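Local coordinates for protein arabinan endo-1,5-alpha-l-arabinosidase A (Cellvibrio cellulosa, PDB 1GYH) that hydrolyses alpha-1,5-linked arabinofuranosyl bonds of linear arabinan, releasing almost exclusively arabinotriose during degradation of the plant cell wall, at residues A47-W52 and P58-H63; L75-Y80 and D158-P163; L211-G216 and H277-A282. All blocks are in the same frame, centred on the assembly; numbering follows the deposited sequence.

Contact 1. Residues A47-W52 and P58-H63; sequences ATEPTW and PSFDGH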
loop_
_atom_site.group_PDB
_atom_site.type_symbol
_atom_site.label_atom_id
_atom_site.label_comp_id
_atom_site.label_asym_id
_atom_site.label_seq_id
_atom_site.Cartn_x
_atom_site.Cartn_y
_atom_site.Cartn_z
ATOM N N ALA A 47 -10.076 16.750 -7.328
ATOM C CA ALA A 47 -9.850 17.673 -8.442
ATOM C C ALA A 47 -8.695 18.640 -8.120
ATOM O O ALA A 47 -7.905 19.002 -9.005
ATOM C CB ALA A 47 -11.083 18.431 -8.730
ATOM N N THR A 48 -8.591 19.030 -6.857
ATOM C CA THR A 48 -7.441 19.808 -6.408
ATOM C C THR A 48 -6.722 19.045 -5.276
ATOM O O THR A 48 -5.867 18.206 -5.549
ATOM C CB THR A 48 -7.861 21.259 -6.010
ATOM O OG1 THR A 48 -8.903 21.247 -5.027
ATOM C CG2 THR A 48 -8.474 21.997 -7.166
ATOM N N GLU A 49 -7.134 19.284 -4.032
ATOM C CA GLU A 49 -6.524 18.643 -2.875
ATOM C C GLU A 49 -7.424 18.668 -1.661
ATOM O O GLU A 49 -8.376 19.480 -1.587
ATOM C CB GLU A 49 -5.186 19.323 -2.526
ATOM C CG GLU A 49 -5.260 20.766 -2.150
ATOM C CD GLU A 49 -3.890 21.444 -2.121
ATOM O OE1 GLU A 49 -3.113 21.339 -3.123
ATOM O OE2 GLU A 49 -3.595 22.109 -1.096
ATOM N N PRO A 50 -7.140 17.804 -0.687
ATOM C CA PRO A 50 -7.911 17.835 0.547
ATOM C C PRO A 50 -7.800 19.238 1.201
ATOM O O PRO A 50 -6.729 19.844 1.176
ATOM C CB PRO A 50 -7.264 16.745 1.404
ATOM C CG PRO A 50 -6.524 15.864 0.455
ATOM C CD PRO A 50 -6.100 16.755 -0.653
ATOM N N THR A 51 -8.906 19.739 1.750
ATOM C CA THR A 51 -8.955 21.084 2.309
ATOM C C THR A 51 -7.980 21.274 3.455
ATOM O O THR A 51 -7.528 22.396 3.706
ATOM C CB THR A 51 -10.369 21.457 2.793
ATOM O OG1 THR A 51 -10.794 20.522 3.794
ATOM C CG2 THR A 51 -11.401 21.399 1.650
ATOM N N TRP A 52 -7.657 20.181 4.141
ATOM C CA TRP A 52 -6.821 20.174 5.321
ATOM C C TRP A 52 -5.335 19.861 5.049
ATOM O O TRP A 52 -4.511 19.880 5.983
ATOM C CB TRP A 52 -7.386 19.142 6.339
ATOM C CG TRP A 52 -7.564 17.726 5.777
ATOM C CD1 TRP A 52 -8.706 17.213 5.229
ATOM C CD2 TRP A 52 -6.571 16.699 5.673
ATOM N NE1 TRP A 52 -8.478 15.933 4.792
ATOM C CE2 TRP A 52 -7.180 15.587 5.059
ATOM C CE3 TRP A 52 -5.219 16.605 6.030
ATOM C CZ2 TRP A 52 -6.496 14.391 4.812
ATOM C CZ3 TRP A 52 -4.532 15.413 5.786
ATOM C CH2 TRP A 52 -5.184 14.312 5.190
ATOM N N PRO A 58 2.743 22.001 5.203
ATOM C CA PRO A 58 2.725 23.358 4.620
ATOM C C PRO A 58 3.266 23.438 3.176
ATOM O O PRO A 58 2.705 24.195 2.387
ATOM C CB PRO A 58 3.592 24.202 5.605
ATOM C CG PRO A 58 3.599 23.457 6.889
ATOM C CD PRO A 58 3.381 21.972 6.532
ATOM N N SER A 59 4.296 22.662 2.844
ATOM C CA SER A 59 4.848 22.603 1.472
ATOM C C SER A 59 4.198 21.560 0.539
ATOM O O SER A 59 4.736 21.232 -0.514
ATOM C CB SER A 59 6.333 22.289 1.545
ATOM O OG SER A 59 6.531 20.937 1.944
ATOM N N PHE A 60 3.048 21.038 0.939
ATOM C CA PHE A 60 2.306 20.075 0.121
ATOM C C PHE A 60 2.255 20.504 -1.340
ATOM O O PHE A 60 1.841 21.625 -1.618
ATOM C CB PHE A 60 0.870 20.016 0.631
ATOM C CG PHE A 60 0.031 18.996 -0.069
ATOM C CD1 PHE A 60 0.357 17.643 0.036
ATOM C CD2 PHE A 60 -1.062 19.365 -0.804
ATOM C CE1 PHE A 60 -0.409 16.663 -0.608
ATOM C CE2 PHE A 60 -1.826 18.384 -1.439
ATOM C CZ PHE A 60 -1.477 17.030 -1.314
ATOM N N ASP A 61 2.644 19.608 -2.252
ATOM C CA ASP A 61 2.659 19.869 -3.729
ATOM C C ASP A 61 1.499 19.323 -4.548
ATOM O O ASP A 61 1.565 19.325 -5.774
ATOM C CB ASP A 61 3.977 19.392 -4.380
ATOM C CG ASP A 61 4.222 17.896 -4.263
ATOM O OD1 ASP A 61 3.349 17.103 -3.818
ATOM O OD2 ASP A 61 5.309 17.389 -4.608
ATOM N N GLY A 62 0.438 18.866 -3.904
ATOM C CA GLY A 62 -0.681 18.272 -4.612
ATOM C C GLY A 62 -0.658 16.752 -4.835
ATOM O O GLY A 62 -1.689 16.206 -5.186
ATOM N N HIS A 63 0.484 16.103 -4.636
ATOM C CA HIS A 63 0.633 14.650 -4.811
ATOM C C HIS A 63 0.245 13.892 -3.544
ATOM O O HIS A 63 0.889 14.019 -2.498
ATOM C CB HIS A 63 2.066 14.260 -5.209
ATOM C CG HIS A 63 2.453 14.760 -6.559
ATOM N ND1 HIS A 63 2.611 13.935 -7.659
ATOM C CD2 HIS A 63 2.664 16.021 -6.998
ATOM C CE1 HIS A 63 2.914 14.672 -8.710
ATOM N NE2 HIS A 63 2.932 15.941 -8.343
HETATM O O HOH W 1 -4.271 16.457 -4.146
HETATM O O HOH W 2 -0.427 22.576 -3.388
#
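Glu49 against Phe60 carries this contact, and the residues on either side of Glu49 add to it in turn. At Thr48 the link is a water that donates one hydrogen to Thr48 O and one to Gly62 O, each bond 2.8 Å long; both oxygens are acceptors, and the water supplies the hydrogens. Glu49 follows with its CG between the backbone N and the carbonyl carbon (chi1 62°), and the Glu49 and Phe60 side chains pass in opposite directions. Glu49 CD lies at the ring edge, in its plane, and Glu49 OE1 comes within 3.6 Å of Phe60 CE2. With the carboxylate and ring planes 81° apart, the acid stands almost upright against that edge. A second water donates to Glu49 OE1 and to Phe60 O, while Glu49 OE2 forms a salt bridge with Lys54, in the short helix 53-56 linking the segments. Further on, Pro50 and Trp52 turn to Tyr80 of strand 75-82. Next to Gly62, Asp61 OD1 accepts from His63 N (3.1 Å), closing an Asx turn just where strand 63-72 begins. Asp61, Gly62 and His63 probably bind substrate, consistent with a substrate-binding loop of the five-bladed beta-propeller of family 43.

Contact 2. Residues L75-Y80 and D158-P163; sequences LFYLYY and DDLTRP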
loop_
_atom_site.group_PDB
_atom_site.type_symbol
_atom_site.label_atom_id
_atom_site.label_comp_id
_atom_site.label_asym_id
_atom_site.label_seq_id
_atom_site.Cartn_x
_atom_site.Cartn_y
_atom_site.Cartn_z
ATOM N N LEU A 75 -20.341 0.600 -0.480
ATOM C CA LEU A 75 -19.524 1.782 -0.791
ATOM C C LEU A 75 -18.051 1.486 -1.086
ATOM O O LEU A 75 -17.521 0.403 -0.755
ATOM C CB LEU A 75 -19.587 2.759 0.380
ATOM C CG LEU A 75 -20.955 3.265 0.798
ATOM C CD1 LEU A 75 -20.784 4.209 1.971
ATOM C CD2 LEU A 75 -21.674 3.947 -0.358
ATOM N N PHE A 76 -17.379 2.485 -1.664
ATOM C CA PHE A 76 -15.944 2.415 -1.974
ATOM C C PHE A 76 -15.185 3.411 -1.057
ATOM O O PHE A 76 -15.468 4.610 -1.102
ATOM C CB PHE A 76 -15.692 2.732 -3.462
ATOM C CG PHE A 76 -16.278 1.732 -4.404
ATOM C CD1 PHE A 76 -17.614 1.782 -4.753
ATOM C CD2 PHE A 76 -15.507 0.697 -4.893
ATOM C CE1 PHE A 76 -18.178 0.833 -5.635
ATOM C CE2 PHE A 76 -16.060 -0.248 -5.767
ATOM C CZ PHE A 76 -17.392 -0.193 -6.111
ATOM N N TYR A 77 -14.287 2.893 -0.228
ATOM C CA TYR A 77 -13.467 3.662 0.699
ATOM C C TYR A 77 -12.032 3.741 0.136
ATOM O O TYR A 77 -11.367 2.724 -0.054
ATOM C CB TYR A 77 -13.444 3.021 2.077
ATOM C CG TYR A 77 -14.723 3.085 2.850
ATOM C CD1 TYR A 77 -15.821 2.299 2.493
ATOM C CD2 TYR A 77 -14.867 3.912 3.929
ATOM C CE1 TYR A 77 -16.978 2.353 3.182
ATOM C CE2 TYR A 77 -16.055 3.963 4.624
ATOM C CZ TYR A 77 -17.096 3.187 4.245
ATOM O OH TYR A 77 -18.276 3.225 4.924
ATOM N N LEU A 78 -11.577 4.970 -0.138
ATOM C CA LEU A 78 -10.263 5.222 -0.683
ATOM C C LEU A 78 -9.461 5.983 0.380
ATOM O O LEU A 78 -9.703 7.162 0.618
ATOM C CB LEU A 78 -10.393 6.039 -1.965
ATOM C CG LEU A 78 -9.080 6.555 -2.580
ATOM C CD1 LEU A 78 -8.192 5.327 -2.925
ATOM C CD2 LEU A 78 -9.267 7.432 -3.821
ATOM N N TYR A 79 -8.532 5.284 1.008
ATOM C CA TYR A 79 -7.583 5.845 1.965
ATOM C C TYR A 79 -6.383 6.412 1.209
ATOM O O TYR A 79 -6.032 5.908 0.165
ATOM C CB TYR A 79 -7.148 4.785 2.983
ATOM C CG TYR A 79 -8.334 4.257 3.750
ATOM C CD1 TYR A 79 -9.156 3.239 3.205
ATOM C CD2 TYR A 79 -8.685 4.798 4.983
ATOM C CE1 TYR A 79 -10.270 2.784 3.909
ATOM C CE2 TYR A 79 -9.804 4.358 5.673
ATOM C CZ TYR A 79 -10.572 3.339 5.150
ATOM O OH TYR A 79 -11.669 2.935 5.841
ATOM N N TYR A 80 -5.777 7.486 1.740
ATOM C CA TYR A 80 -4.735 8.221 1.022
ATOM C C TYR A 80 -3.869 8.936 2.072
ATOM O O TYR A 80 -4.325 9.161 3.202
ATOM C CB TYR A 80 -5.351 9.236 0.007
ATOM C CG TYR A 80 -6.241 10.299 0.656
ATOM C CD1 TYR A 80 -5.676 11.449 1.209
ATOM C CD2 TYR A 80 -7.633 10.109 0.802
ATOM C CE1 TYR A 80 -6.445 12.406 1.841
ATOM C CE2 TYR A 80 -8.434 11.050 1.448
ATOM C CZ TYR A 80 -7.827 12.220 1.973
ATOM O OH TYR A 80 -8.552 13.198 2.616
ATOM N N ASP A 158 -16.889 1.969 13.629
ATOM C CA ASP A 158 -17.987 1.385 12.856
ATOM C C ASP A 158 -18.153 1.966 11.455
ATOM O O ASP A 158 -18.538 1.207 10.544
ATOM C CB ASP A 158 -19.317 1.483 13.613
ATOM C CG ASP A 158 -19.454 0.444 14.738
ATOM O OD1 ASP A 158 -18.544 -0.389 14.979
ATOM O OD2 ASP A 158 -20.479 0.394 15.431
ATOM N N ASP A 159 -17.846 3.268 11.241
ATOM C CA ASP A 159 -17.941 3.840 9.867
ATOM C C ASP A 159 -16.653 3.800 9.080
ATOM O O ASP A 159 -16.622 4.339 7.970
ATOM C CB ASP A 159 -18.441 5.314 9.713
ATOM C CG ASP A 159 -19.369 5.759 10.830
ATOM O OD1 ASP A 159 -20.505 5.280 10.738
ATOM O OD2 ASP A 159 -19.145 6.547 11.790
ATOM N N LEU A 160 -15.618 3.203 9.653
ATOM C CA LEU A 160 -14.283 3.091 9.046
ATOM C C LEU A 160 -13.573 4.448 8.768
ATOM O O LEU A 160 -12.674 4.524 7.902
ATOM C CB LEU A 160 -14.298 2.251 7.773
ATOM C CG LEU A 160 -15.099 0.946 7.798
ATOM C CD1 LEU A 160 -14.955 0.234 6.478
ATOM C CD2 LEU A 160 -14.694 0.046 8.890
ATOM N N THR A 161 -13.918 5.483 9.527
ATOM C CA THR A 161 -13.280 6.807 9.312
ATOM C C THR A 161 -12.318 7.273 10.407
ATOM O O THR A 161 -11.603 8.247 10.191
ATOM C CB THR A 161 -14.348 7.900 9.085
ATOM O OG1 THR A 161 -15.149 8.040 10.259
ATOM C CG2 THR A 161 -15.328 7.500 7.961
ATOM N N ARG A 162 -12.338 6.620 11.572
ATOM C CA ARG A 162 -11.462 6.970 12.681
ATOM C C ARG A 162 -11.124 5.724 13.512
ATOM O O ARG A 162 -11.837 4.711 13.423
ATOM C CB ARG A 162 -12.133 8.017 13.610
ATOM C CG ARG A 162 -11.652 9.528 13.324
ATOM C CD ARG A 162 -12.697 10.234 12.692
ATOM N NE ARG A 162 -12.555 11.635 12.269
ATOM C CZ ARG A 162 -12.489 12.038 11.000
ATOM N NH1 ARG A 162 -12.310 11.146 10.016
ATOM N NH2 ARG A 162 -12.549 13.346 10.698
ATOM N N PRO A 163 -10.095 5.805 14.361
ATOM C CA PRO A 163 -9.823 4.708 15.320
ATOM C C PRO A 163 -11.048 4.422 16.198
ATOM O O PRO A 163 -11.727 5.375 16.617
ATOM C CB PRO A 163 -8.663 5.245 16.167
ATOM C CG PRO A 163 -7.991 6.305 15.252
ATOM C CD PRO A 163 -9.127 6.919 14.498
HETATM O O HOH W 3 -18.814 4.981 6.637
#
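Leu160 fits between two tyrosines of strand 75-82, and here the packing is close. Its CD1 stands over the Tyr77 ring in a CH-pi contact, 4.2 Å from the centroid and only 8° off the ring normal, which places the methyl above the middle of the face. Leu160 CB reaches Tyr77 CE2 at 4.0 Å, and the leucine crosses both tyrosine side chains at about a right angle. Tyr79 OH donates to Leu160 O over 2.8 Å; the C=O...donor angle of 137°, in the carbonyl plane, puts the hydroxyl on a lone pair. Both tyrosines carry CG beside the backbone N, and their rings reach the same part of the loop from positions two residues apart on the strand.

In the five-bladed propeller this is a contact between neighbouring blades: strand 75-82 is the middle strand of one sheet, and residues 158-163 lie in the loop between strands 151-155 and 169-173 of the next. Leu160 also touches Val140, and Tyr79 touches Met142, both on strand 140-144 of that second blade.

Asp159 forms the solvent side: the residue is exposed and little of it is covered by the strand. Its carbonyl O does come to 3.4 Å from Tyr77 CE2, approaching the ring obliquely. The same oxygen accepts from a water at 2.6 Å; the water's very short link to Tyr77 OH is doubtful.

Contact 3. Residues L211-G216 and H277-A282; sequences LCCRKG and HAYEAA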
loop_
_atom_site.group_PDB
_atom_site.type_symbol
_atom_site.label_atom_id
_atom_site.label_comp_id
_atom_site.label_asym_id
_atom_site.label_seq_id
_atom_site.Cartn_x
_atom_site.Cartn_y
_atom_site.Cartn_z
ATOM N N LEU A 211 15.534 0.864 0.017
ATOM C CA LEU A 211 15.290 2.208 -0.515
ATOM C C LEU A 211 14.700 2.233 -1.925
ATOM O O LEU A 211 15.302 1.739 -2.881
ATOM C CB LEU A 211 16.584 3.027 -0.512
ATOM C CG LEU A 211 17.280 3.225 0.834
ATOM C CD1 LEU A 211 18.529 4.115 0.676
ATOM C CD2 LEU A 211 16.345 3.816 1.855
ATOM N N CYS A 212 13.525 2.843 -2.026
ATOM C CA CYS A 212 12.885 3.167 -3.298
ATOM C C CYS A 212 13.427 4.465 -3.925
ATOM O O CYS A 212 14.241 5.218 -3.319
ATOM C CB CYS A 212 11.388 3.355 -3.088
ATOM S SG CYS A 212 10.886 5.013 -2.482
ATOM N N CYS A 213 13.032 4.680 -5.171
ATOM C CA CYS A 213 13.085 6.012 -5.782
ATOM C C CYS A 213 14.522 6.519 -6.018
ATOM O O CYS A 213 14.732 7.732 -6.031
ATOM C CB CYS A 213 12.330 7.017 -4.879
ATOM S SG CYS A 213 10.810 6.520 -3.962
ATOM N N ARG A 214 15.519 5.645 -6.186
ATOM C CA ARG A 214 16.892 6.102 -6.456
ATOM C C ARG A 214 17.689 5.443 -7.592
ATOM O O ARG A 214 18.929 5.222 -7.493
ATOM C CB ARG A 214 17.754 6.233 -5.202
ATOM C CG ARG A 214 17.900 5.084 -4.349
ATOM C CD ARG A 214 17.497 5.452 -2.942
ATOM N NE ARG A 214 18.458 6.298 -2.212
ATOM C CZ ARG A 214 18.129 7.225 -1.289
ATOM N NH1 ARG A 214 16.854 7.492 -0.995
ATOM N NH2 ARG A 214 19.094 7.896 -0.655
ATOM N N LYS A 215 16.991 5.260 -8.705
ATOM C CA LYS A 215 17.628 4.889 -9.950
ATOM C C LYS A 215 18.463 3.611 -9.782
ATOM O O LYS A 215 17.977 2.618 -9.201
ATOM C CB LYS A 215 18.474 6.063 -10.477
ATOM C CG LYS A 215 17.795 7.430 -10.327
ATOM C CD LYS A 215 16.457 7.533 -11.012
ATOM C CE LYS A 215 16.520 8.273 -12.307
ATOM N NZ LYS A 215 15.229 9.055 -12.473
ATOM N N GLY A 216 19.706 3.653 -10.255
ATOM C CA GLY A 216 20.610 2.519 -10.249
ATOM C C GLY A 216 20.970 2.009 -8.869
ATOM O O GLY A 216 21.508 0.915 -8.753
ATOM N N HIS A 277 4.900 -2.016 -8.102
ATOM C CA HIS A 277 5.643 -1.250 -9.100
ATOM C C HIS A 277 7.090 -1.688 -9.140
ATOM O O HIS A 277 7.628 -2.177 -8.143
ATOM C CB HIS A 277 5.512 0.274 -8.912
ATOM C CG HIS A 277 6.255 0.829 -7.733
ATOM N ND1 HIS A 277 5.608 1.297 -6.606
ATOM C CD2 HIS A 277 7.579 1.023 -7.515
ATOM C CE1 HIS A 277 6.500 1.757 -5.746
ATOM N NE2 HIS A 277 7.706 1.586 -6.259
ATOM N N ALA A 278 7.699 -1.510 -10.300
ATOM C CA ALA A 278 9.068 -1.896 -10.531
ATOM C C ALA A 278 9.754 -0.904 -11.463
ATOM O O ALA A 278 9.193 -0.529 -12.490
ATOM C CB ALA A 278 9.128 -3.346 -11.106
ATOM N N TYR A 279 11.004 -0.533 -11.128
ATOM C CA TYR A 279 11.711 0.516 -11.886
ATOM C C TYR A 279 12.486 -0.041 -13.094
ATOM O O TYR A 279 13.445 -0.807 -12.930
ATOM C CB TYR A 279 12.664 1.298 -10.924
ATOM C CG TYR A 279 11.987 1.888 -9.675
ATOM C CD1 TYR A 279 11.196 3.065 -9.737
ATOM C CD2 TYR A 279 12.132 1.301 -8.429
ATOM C CE1 TYR A 279 10.566 3.589 -8.582
ATOM C CE2 TYR A 279 11.500 1.835 -7.278
ATOM C CZ TYR A 279 10.731 2.997 -7.344
ATOM O OH TYR A 279 10.098 3.539 -6.177
ATOM N N GLU A 280 12.122 0.378 -14.295
ATOM C CA GLU A 280 12.639 -0.215 -15.515
ATOM C C GLU A 280 13.931 0.435 -15.920
ATOM O O GLU A 280 13.920 1.578 -16.414
ATOM C CB GLU A 280 11.634 -0.052 -16.676
ATOM C CG GLU A 280 11.968 -0.908 -17.889
ATOM C CD GLU A 280 10.893 -0.903 -18.973
ATOM O OE1 GLU A 280 9.888 -0.171 -18.878
ATOM O OE2 GLU A 280 11.081 -1.649 -19.958
ATOM N N ALA A 281 15.033 -0.312 -15.808
ATOM C CA ALA A 281 16.342 0.232 -16.096
ATOM C C ALA A 281 16.492 0.729 -17.523
ATOM O O ALA A 281 17.180 1.712 -17.751
ATOM C CB ALA A 281 17.433 -0.771 -15.771
ATOM N N ALA A 282 15.861 0.073 -18.499
ATOM C CA ALA A 282 15.973 0.467 -19.893
ATOM C C ALA A 282 15.142 1.717 -20.263
ATOM O O ALA A 282 15.228 2.192 -21.390
ATOM C CB ALA A 282 15.578 -0.709 -20.817
#
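Tyr279 presses the oxygen end of its ring against the Cys212-Cys213 pair. Tyr279 OH lies 3.4 Å from Cys212 CB and 3.8 Å from Cys213 SG, and Cys213 N is 3.3 Å from the same oxygen. Cys212 CB and Cys213 N both approach the phenol ring obliquely. The contact is thus concentrated on the hydroxyl and the adjoining ring carbon, with Cys212 CB 4.3 Å from Tyr279 CZ.

A disulfide, SG to SG 2.1 Å, links the two adjacent cysteines Cys212 and Cys213 through their side chains. Such a vicinal bridge closes an eight-membered ring that includes the intervening peptide. Here Cys212 SG sits between its backbone N and carbonyl carbon (chi1 83°), whereas Cys213 SG lies beside its own N (chi1 -36°), and the two sulfurs come together on one side of the peptide. Cys213 lies in the left-handed backbone region.

The contact spans two blades of the propeller: residues 211-216 lie in the loop between strands 202-209 and 221-227 of one sheet, and Tyr279 is on strand 271-280 of the next. The side chain of Cys212 is about 4 Å from that of Glu192, the probable proton donor, and the side chain of Tyr279 is equally near that of Gln287, a likely substrate ligand.

Farther out, His8 NE2 and Tyr279 OH are hydrogen-bonded, and His277 NE2 adds a weak bond to Tyr279 OH at 3.1 Å, with an N-H...acceptor angle of 132°. The His277 ring stacks with His8, and its ND1 pairs with the backbone N of Asp9, the probable proton acceptor.

Overall arrangement
The three contacts follow in series along the chain, contact 1, then 2, then 3; strand 75-82 of contact 2 comes soon after contact 1, in the same sheet that strand 63-72 enters at the end of contact 1. These two contacts have centres 19 Å apart and touch where Pro50 and Trp52 pack on Tyr80, with Trp52 CZ2 3.2 Å from Tyr80 OH. Contact 3 joins the last two four-stranded blades; its centre is 26 Å from that of contact 1 and 31 Å from that of contact 2, on the opposite side of the chain's centre from contact 2. Contacts 1 and 3 hold or adjoin probable substrate-binding residues, consistent with different blades contributing to the substrate site.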